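Local coordinates for protein NAD-dependent epimerase/dehydratase (Bacteroides thetaiotaomicron, PDB 3DHN) that probably binds NAD(P) through a Rossmann-fold domain and may act as an oxidoreductase, at residues Leu141-Phe144 and Tyr145-Phe148; Pro208-His211 and Gln212-Phe215. All blocks are in the same frame, centred on the assembly; numbering follows the deposited sequence.

Contact 1: Leu141-Phe144 and Tyr145-Phe148; sequences LGEF and YLNF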
# COMPACT_ATOMS: atom_id res chain seq x y z
N LEU A 141 -6.73 -8.89 5.03
CA LEU A 141 -6.31 -7.51 4.79
C LEU A 141 -7.48 -6.57 5.07
O LEU A 141 -7.31 -5.50 5.66
CB LEU A 141 -5.84 -7.36 3.34
CG LEU A 141 -5.31 -5.99 2.93
CD1 LEU A 141 -4.37 -5.43 3.99
CD2 LEU A 141 -4.60 -6.14 1.59
N GLY A 142 -8.68 -6.99 4.68
CA GLY A 142 -9.85 -6.16 4.91
C GLY A 142 -10.18 -6.05 6.38
O GLY A 142 -10.63 -5.01 6.85
N GLU A 143 -9.93 -7.13 7.11
CA GLU A 143 -10.21 -7.17 8.54
C GLU A 143 -9.23 -6.30 9.33
O GLU A 143 -9.59 -5.72 10.36
CB GLU A 143 -10.16 -8.61 9.06
CG GLU A 143 -11.36 -8.97 9.91
CD GLU A 143 -12.60 -9.28 9.07
OE1 GLU A 143 -12.83 -10.47 8.75
OE2 GLU A 143 -13.33 -8.32 8.72
N PHE A 144 -7.99 -6.21 8.87
CA PHE A 144 -7.01 -5.39 9.55
C PHE A 144 -7.45 -3.93 9.54
O PHE A 144 -7.42 -3.26 10.57
CB PHE A 144 -5.64 -5.50 8.89
CG PHE A 144 -4.59 -4.65 9.55
CD1 PHE A 144 -4.17 -4.94 10.85
CD2 PHE A 144 -4.06 -3.55 8.90
CE1 PHE A 144 -3.24 -4.13 11.48
CE2 PHE A 144 -3.12 -2.73 9.53
CZ PHE A 144 -2.71 -3.03 10.83
N TYR A 145 -7.86 -3.44 8.37
CA TYR A 145 -8.31 -2.06 8.22
C TYR A 145 -9.55 -1.81 9.06
O TYR A 145 -9.58 -0.89 9.88
CB TYR A 145 -8.61 -1.78 6.74
CG TYR A 145 -9.52 -0.59 6.47
CD1 TYR A 145 -9.13 0.70 6.80
CD2 TYR A 145 -10.79 -0.77 5.89
CE1 TYR A 145 -9.97 1.79 6.58
CE2 TYR A 145 -11.64 0.32 5.66
CZ TYR A 145 -11.23 1.60 6.01
OH TYR A 145 -12.06 2.67 5.82
N LEU A 146 -10.56 -2.64 8.87
CA LEU A 146 -11.83 -2.52 9.57
C LEU A 146 -11.78 -2.64 11.09
O LEU A 146 -12.43 -1.87 11.80
CB LEU A 146 -12.81 -3.56 9.03
CG LEU A 146 -14.02 -3.18 8.17
CD1 LEU A 146 -13.80 -1.85 7.46
CD2 LEU A 146 -14.27 -4.30 7.18
N ASN A 147 -11.00 -3.59 11.59
CA ASN A 147 -10.94 -3.81 13.03
C ASN A 147 -9.74 -3.24 13.78
O ASN A 147 -9.72 -3.25 15.01
CB ASN A 147 -11.06 -5.31 13.33
CG ASN A 147 -12.35 -5.92 12.77
OD1 ASN A 147 -13.44 -5.35 12.89
ND2 ASN A 147 -12.24 -7.10 12.16
N PHE A 148 -8.75 -2.74 13.05
CA PHE A 148 -7.58 -2.16 13.69
C PHE A 148 -7.28 -0.73 13.24
O PHE A 148 -7.20 0.17 14.07
CB PHE A 148 -6.35 -3.03 13.48
CG PHE A 148 -6.39 -4.33 14.24
CD1 PHE A 148 -6.95 -5.47 13.65
CD2 PHE A 148 -5.89 -4.42 15.53
CE1 PHE A 148 -7.01 -6.68 14.36
CE2 PHE A 148 -5.95 -5.62 16.25
CZ PHE A 148 -6.50 -6.75 15.66

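Contact 2: Pro208-His211 and Gln212-Phe215; sequences PKHH and QERF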
# COMPACT_ATOMS: atom_id res chain seq x y z
N PRO A 208 0.16 15.63 0.61
CA PRO A 208 -0.91 15.04 1.42
C PRO A 208 -2.31 15.63 1.25
O PRO A 208 -2.52 16.84 1.40
CB PRO A 208 -0.40 15.20 2.85
CG PRO A 208 1.08 15.10 2.68
CD PRO A 208 1.33 15.94 1.45
N LYS A 209 -3.27 14.75 0.95
CA LYS A 209 -4.67 15.13 0.78
C LYS A 209 -5.54 14.29 1.71
O LYS A 209 -6.70 14.61 1.95
CB LYS A 209 -5.13 14.90 -0.66
CG LYS A 209 -4.53 15.84 -1.69
CD LYS A 209 -4.87 17.28 -1.37
CE LYS A 209 -4.11 18.25 -2.26
NZ LYS A 209 -4.36 19.66 -1.85
N HIS A 210 -4.97 13.20 2.24
CA HIS A 210 -5.71 12.31 3.12
C HIS A 210 -5.05 12.11 4.48
O HIS A 210 -3.82 12.07 4.59
CB HIS A 210 -5.93 10.95 2.45
CG HIS A 210 -6.77 11.02 1.21
ND1 HIS A 210 -6.24 11.10 -0.06
CD2 HIS A 210 -8.11 11.05 1.06
CE1 HIS A 210 -7.22 11.17 -0.94
NE2 HIS A 210 -8.37 11.15 -0.29
N HIS A 211 -5.88 11.96 5.51
CA HIS A 211 -5.40 11.76 6.88
C HIS A 211 -6.24 10.77 7.67
O HIS A 211 -7.45 10.93 7.79
CB HIS A 211 -5.37 13.10 7.62
CG HIS A 211 -4.61 14.17 6.90
ND1 HIS A 211 -3.24 14.19 6.85
CD2 HIS A 211 -5.04 15.21 6.15
CE1 HIS A 211 -2.84 15.20 6.10
NE2 HIS A 211 -3.92 15.84 5.66
N GLN A 212 -5.57 9.76 8.22
CA GLN A 212 -6.24 8.74 9.02
C GLN A 212 -7.49 8.22 8.31
O GLN A 212 -8.59 8.25 8.87
CB GLN A 212 -6.63 9.31 10.40
CG GLN A 212 -5.48 10.02 11.13
CD GLN A 212 -5.85 10.47 12.55
OE1 GLN A 212 -5.28 10.00 13.53
NE2 GLN A 212 -6.81 11.38 12.65
N GLU A 213 -7.31 7.75 7.08
CA GLU A 213 -8.44 7.24 6.31
C GLU A 213 -8.02 6.42 5.10
O GLU A 213 -6.83 6.34 4.75
CB GLU A 213 -9.33 8.40 5.85
CG GLU A 213 -8.70 9.31 4.81
CD GLU A 213 -9.43 10.65 4.69
OE1 GLU A 213 -10.68 10.65 4.63
OE2 GLU A 213 -8.76 11.70 4.66
N ARG A 214 -9.00 5.81 4.45
CA ARG A 214 -8.76 5.01 3.26
C ARG A 214 -9.25 5.77 2.03
O ARG A 214 -10.21 6.55 2.13
CB ARG A 214 -9.52 3.68 3.38
CG ARG A 214 -9.44 2.75 2.15
CD ARG A 214 -10.58 3.00 1.16
NE ARG A 214 -11.88 2.60 1.69
CZ ARG A 214 -12.29 1.35 1.85
NH1 ARG A 214 -11.50 0.33 1.51
NH2 ARG A 214 -13.49 1.10 2.37
N PHE A 215 -8.58 5.56 0.90
CA PHE A 215 -9.04 6.13 -0.36
C PHE A 215 -8.78 5.08 -1.43
O PHE A 215 -8.10 4.08 -1.17
CB PHE A 215 -8.41 7.52 -0.68
CG PHE A 215 -6.97 7.48 -1.13
CD1 PHE A 215 -5.94 7.22 -0.24
CD2 PHE A 215 -6.66 7.81 -2.45
CE1 PHE A 215 -4.60 7.29 -0.66
CE2 PHE A 215 -5.33 7.88 -2.87
CZ PHE A 215 -4.31 7.63 -1.97

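Contact 1: Leu141-Phe144 and Tyr145-Phe148
Phe144 and Phe148 meet one turn apart near the C-terminal end of helix 135-149, an alpha helix that packs on the central sheet of a Rossmann-type fold. The backbone bonds run in i to i+4 steps. Tyr145 N reaches Leu141 O by a weak bond, and Leu146 N binds Gly142 O at 3.1 Å. Asn147 N to Glu143 O is shorter, 2.8 Å. Phe148 N to Phe144 O closes the series at 2.9 Å, but the bond is bent, with an N-H...O angle of 132°. A wider pi-type turn spans Tyr145 to Phe148, and the bent bond is the one made by its last residue.

The aromatic contact is a loose one. CG of Phe144 lies anti to the backbone N (chi1 179°), which carries the ring to helix 87-101, where it meets Tyr92 and Leu93. The Phe148 side chain also touches Leu93. The two ring planes are only 20° apart, yet they are offset so far that little of either ring lies over the other, with centroids 5.8 Å apart. The closer touch is apolar, ring carbon against methylene: CE1 of Phe144 lies 3.9 Å from CB of Phe148. Tyr145 leaves the helix in another direction and lies with its ring parallel to that of Phe159 on strand 156-161. Gly142 has no side chain, and its carbonyl oxygen lies 3.4 Å from CB of Leu146.

The polar pair is Glu143 and Asn147. Their side chains run alongside each other and point the same way. Carboxylate and amide planes are turned only modestly apart. The Glu143 chain bends at chi2, and the amide of Asn147 comes against its aliphatic part, with ND2 3.1 Å from CG of Glu143.

Contact 2: Pro208-His211 and Gln212-Phe215
His210 and Phe215 form an offset stack, with ring centroids 4.3 Å apart and planes at 11°. CG of Phe215 is set between the backbone N and the carbonyl carbon (chi1 75°). This lays its ring against the imidazole, with His210 ND1 over the centre of the phenyl face. CB of Phe215 also makes a CH-pi contact, 3.8 Å from the centroid of the His210 ring. Glu213 comes to the same imidazole at its edge, the carboxylate plane nearly perpendicular to the ring. Glu213 shares the first torsion of Phe215 and then runs straight, which brings OE2 back to accept the backbone N-H of His211 through the anti lone pair, at 3.0 Å and 166°.

The turn leads from the loop after helix 194-206 into strand 213-218, a strand of the mixed sheet of this Rossmann-type domain. Gln212 sits at the bend with positive phi. Beside it, His211 ND1 is hydrogen-bonded to OD2 of Asp156. An alanine in place of His210 would remove the imidazole, and is likely to leave one face of Phe215 without its stacking partner and open a gap beside the Glu213 carboxylate. The Phe215 ring also stacks with that of Phe160 on strand 156-161.

In the fold
Contact 1 comes first along the chain, on helix 135-149, and contact 2 follows after helix 194-206, where the chain enters strand 213-218. Their centres are about 16 Å apart. Strand 156-161 links them: the helix of contact 1 packs on it through Leu141 and Tyr145, while the strand of contact 2 pairs with it by backbone hydrogen bonds. The two contacts also touch directly, with Tyr145 OH 3.7 Å from Arg214 CB. Asp180 is a shared neighbour, packed against Tyr145 and salt-bridged to Arg214. Together they join a helical layer to the part of the mixed sheet where parallel strands give way to antiparallel strand 176-178.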